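Local coordinates for protein-L-isoaspartate(D-aspartate) O-methyltransferase (Sulfolobus tokodaii, PDB 1VBF), which methylates L-isoaspartyl residues of proteins with S-adenosyl-L-methionine as methyl donor, probably as a step in repairing damaged proteins, at the interface of chains A and B. Sequence-based numbering; all coordinates share one arbitrary frame. Chains: chain A/B, 231aa long hypothetical protein-L-isoaspartate O-methyltransferase.

The interface of chains A and B. Residues chain A 208, 210-211, 214; chain B 169-170, 192, 208, 210.
B:Arg169 reaches from a loop of chain B to the start of the C-terminal helix of chain A (209-219), where it meets A:Phe211 and A:Asp208. Followed outward, its CB lies 3.9 Å from CZ of the A:Phe211 ring. The chain then bends at chi2 and chi3, which brings NE to the ring edge and turns a guanidinium face toward it. CE1 of A:Phe211 sits over the middle of that face, 3.4 Å from CZ of B:Arg169; the two planes stand 79° apart, an edge-on contact rather than a parallel stack. At the tip the nitrogens part. NH2 forms a salt bridge and a somewhat bent hydrogen bond with the carboxylate of A:Asp208, 2.7 Å to OD2. It meets the syn side of that oxygen, 17° out of the carboxylate plane. NH1 turns to its own chain and pairs with OD2 of B:Asp208, passing CB of A:Glu210 at 3.5 Å. The guanidinium thus links carboxylates of both subunits, and its charge probably eases the proximity of these acids. A:Asp208 is steadied from behind: with CG anti to its backbone N (chi1 174°), its OD1 accepts the N-H of A:Phe211 at 2.7 Å, a nearly straight bond that caps the first turn of the helix. On the other side of the ring tip, SE of selenomethionine B:Met192 approaches in the ring plane, 3.7 Å from CE2. ND2 of A:Asn214, one turn on, covers a ring face and touches CG2 of B:Val170 at 3.6 Å. CG of B:Glu210 also brushes OD2 of A:Asp208. Repeated about the two-fold, this salt bridge, with the ring edge packed against the guanidinium and B:Met192, ties each helix start to the partner's loops and probably helps the oligomerization that contributes to the enzyme's thermostability.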
ATOM      1  N   ASP A 208      -8.188   4.384   2.635  1.00 55.53           N
ATOM      2  CA  ASP A 208      -6.996   5.033   2.115  1.00 54.46           C
ATOM      3  C   ASP A 208      -5.902   4.613   3.080  1.00 53.23           C
ATOM      4  O   ASP A 208      -5.894   5.045   4.231  1.00 51.97           O
ATOM      5  CB  ASP A 208      -7.170   6.546   2.133  1.00 55.77           C
ATOM      6  CG  ASP A 208      -5.897   7.292   1.746  1.00 57.62           C
ATOM      7  OD1 ASP A 208      -4.831   7.062   2.361  1.00 58.50           O
ATOM      8  OD2 ASP A 208      -5.969   8.126   0.825  1.00 60.26           O
ATOM      9  N   GLU A 210      -2.636   5.224   2.905  1.00 51.82           N
ATOM     10  CA  GLU A 210      -1.644   6.264   3.111  1.00 52.90           C
ATOM     11  C   GLU A 210      -1.991   6.951   4.423  1.00 52.65           C
ATOM     12  O   GLU A 210      -1.168   7.042   5.327  1.00 51.47           O
ATOM     13  CB  GLU A 210      -1.677   7.274   1.956  1.00 53.23           C
ATOM     14  CG  GLU A 210      -0.358   7.379   1.221  1.00 54.13           C
ATOM     15  CD  GLU A 210       0.764   7.829   2.122  1.00 54.44           C
ATOM     16  OE1 GLU A 210       0.637   8.917   2.717  1.00 56.44           O
ATOM     17  OE2 GLU A 210       1.766   7.099   2.240  1.00 54.55           O
ATOM     18  N   PHE A 211      -3.232   7.408   4.530  1.00 52.70           N
ATOM     19  CA  PHE A 211      -3.666   8.076   5.728  1.00 53.19           C
ATOM     20  C   PHE A 211      -3.769   7.185   6.950  1.00 52.05           C
ATOM     21  O   PHE A 211      -3.480   7.621   8.063  1.00 50.97           O
ATOM     22  CB  PHE A 211      -4.979   8.790   5.460  1.00 57.71           C
ATOM     23  CG  PHE A 211      -4.789  10.164   4.913  1.00 63.95           C
ATOM     24  CD1 PHE A 211      -4.420  10.351   3.580  1.00 65.56           C
ATOM     25  CD2 PHE A 211      -4.885  11.279   5.753  1.00 66.20           C
ATOM     26  CE1 PHE A 211      -4.139  11.629   3.088  1.00 66.14           C
ATOM     27  CE2 PHE A 211      -4.605  12.556   5.276  1.00 66.92           C
ATOM     28  CZ  PHE A 211      -4.232  12.731   3.934  1.00 67.38           C
ATOM     29  N   ASN A 214      -0.328   7.193   8.084  1.00 54.71           N
ATOM     30  CA  ASN A 214      -0.043   8.520   8.619  1.00 57.18           C
ATOM     31  C   ASN A 214      -0.491   8.599  10.064  1.00 59.60           C
ATOM     32  O   ASN A 214       0.314   8.879  10.944  1.00 59.54           O
ATOM     33  CB  ASN A 214      -0.780   9.629   7.852  1.00 58.18           C
ATOM     34  CG  ASN A 214      -0.130   9.979   6.521  1.00 58.86           C
ATOM     35  OD1 ASN A 214       1.067   9.762   6.311  1.00 58.66           O
ATOM     36  ND2 ASN A 214      -0.921  10.554   5.619  1.00 58.66           N
TER
ATOM     37  N   ARG B 169       0.629  14.572   0.945  1.00 42.90           N
ATOM     38  CA  ARG B 169      -0.588  15.107   1.525  1.00 42.35           C
ATOM     39  C   ARG B 169      -0.584  15.533   2.993  1.00 41.09           C
ATOM     40  O   ARG B 169      -1.617  15.930   3.521  1.00 42.46           O
ATOM     41  CB  ARG B 169      -1.727  14.128   1.239  1.00 44.41           C
ATOM     42  CG  ARG B 169      -1.282  13.005   0.312  1.00 49.57           C
ATOM     43  CD  ARG B 169      -2.116  12.842  -0.942  1.00 50.41           C
ATOM     44  NE  ARG B 169      -3.380  12.157  -0.676  1.00 56.25           N
ATOM     45  CZ  ARG B 169      -3.504  10.925  -0.170  1.00 57.35           C
ATOM     46  NH1 ARG B 169      -2.436  10.202   0.142  1.00 58.89           N
ATOM     47  NH2 ARG B 169      -4.713  10.416   0.034  1.00 57.82           N
ATOM     48  N   VAL B 170       0.561  15.457   3.656  1.00 38.30           N
ATOM     49  CA  VAL B 170       0.665  15.917   5.045  1.00 37.12           C
ATOM     50  C   VAL B 170       2.026  16.581   5.141  1.00 36.56           C
ATOM     51  O   VAL B 170       3.027  15.935   4.902  1.00 39.54           O
ATOM     52  CB  VAL B 170       0.609  14.766   6.058  1.00 36.07           C
ATOM     53  CG1 VAL B 170       0.879  15.292   7.464  1.00 36.99           C
ATOM     54  CG2 VAL B 170      -0.746  14.142   6.031  1.00 36.48           C
HETATM   55  N   MSE B 192      -1.905  20.079   7.037  1.00 41.74           N
HETATM   56  CA  MSE B 192      -2.341  19.624   5.724  1.00 45.43           C
HETATM   57  C   MSE B 192      -2.838  20.755   4.848  1.00 43.54           C
HETATM   58  O   MSE B 192      -4.026  21.064   4.850  1.00 44.97           O
HETATM   59  CB  MSE B 192      -3.443  18.599   5.846  1.00 52.99           C
HETATM   60  CG  MSE B 192      -2.956  17.271   6.315  1.00 65.53           C
HETATM   61 SE   MSE B 192      -4.427  16.031   6.474  1.00 84.38          SE
HETATM   62  CE  MSE B 192      -5.296  16.325   4.727  1.00 74.34           C
ATOM     63  N   ASP B 208       2.326   9.235  -3.264  1.00 51.94           N
ATOM     64  CA  ASP B 208       2.053   8.281  -2.201  1.00 50.13           C
ATOM     65  C   ASP B 208       1.392   7.145  -2.958  1.00 49.59           C
ATOM     66  O   ASP B 208       0.792   7.367  -4.018  1.00 49.39           O
ATOM     67  CB  ASP B 208       1.148   8.864  -1.104  1.00 51.21           C
ATOM     68  CG  ASP B 208      -0.060   9.593  -1.650  1.00 53.15           C
ATOM     69  OD1 ASP B 208       0.082  10.748  -2.103  1.00 55.40           O
ATOM     70  OD2 ASP B 208      -1.158   9.014  -1.625  1.00 55.28           O
ATOM     71  N   GLU B 210      -1.200   5.581  -2.648  1.00 47.41           N
ATOM     72  CA  GLU B 210      -2.622   5.676  -2.943  1.00 49.17           C
ATOM     73  C   GLU B 210      -2.748   6.332  -4.327  1.00 49.09           C
ATOM     74  O   GLU B 210      -3.364   5.788  -5.245  1.00 48.51           O
ATOM     75  CB  GLU B 210      -3.331   6.498  -1.854  1.00 51.09           C
ATOM     76  CG  GLU B 210      -4.850   6.652  -2.028  1.00 55.19           C
ATOM     77  CD  GLU B 210      -5.620   5.323  -2.150  1.00 57.11           C
ATOM     78  OE1 GLU B 210      -5.343   4.360  -1.388  1.00 57.79           O
ATOM     79  OE2 GLU B 210      -6.525   5.254  -3.010  1.00 58.15           O
TER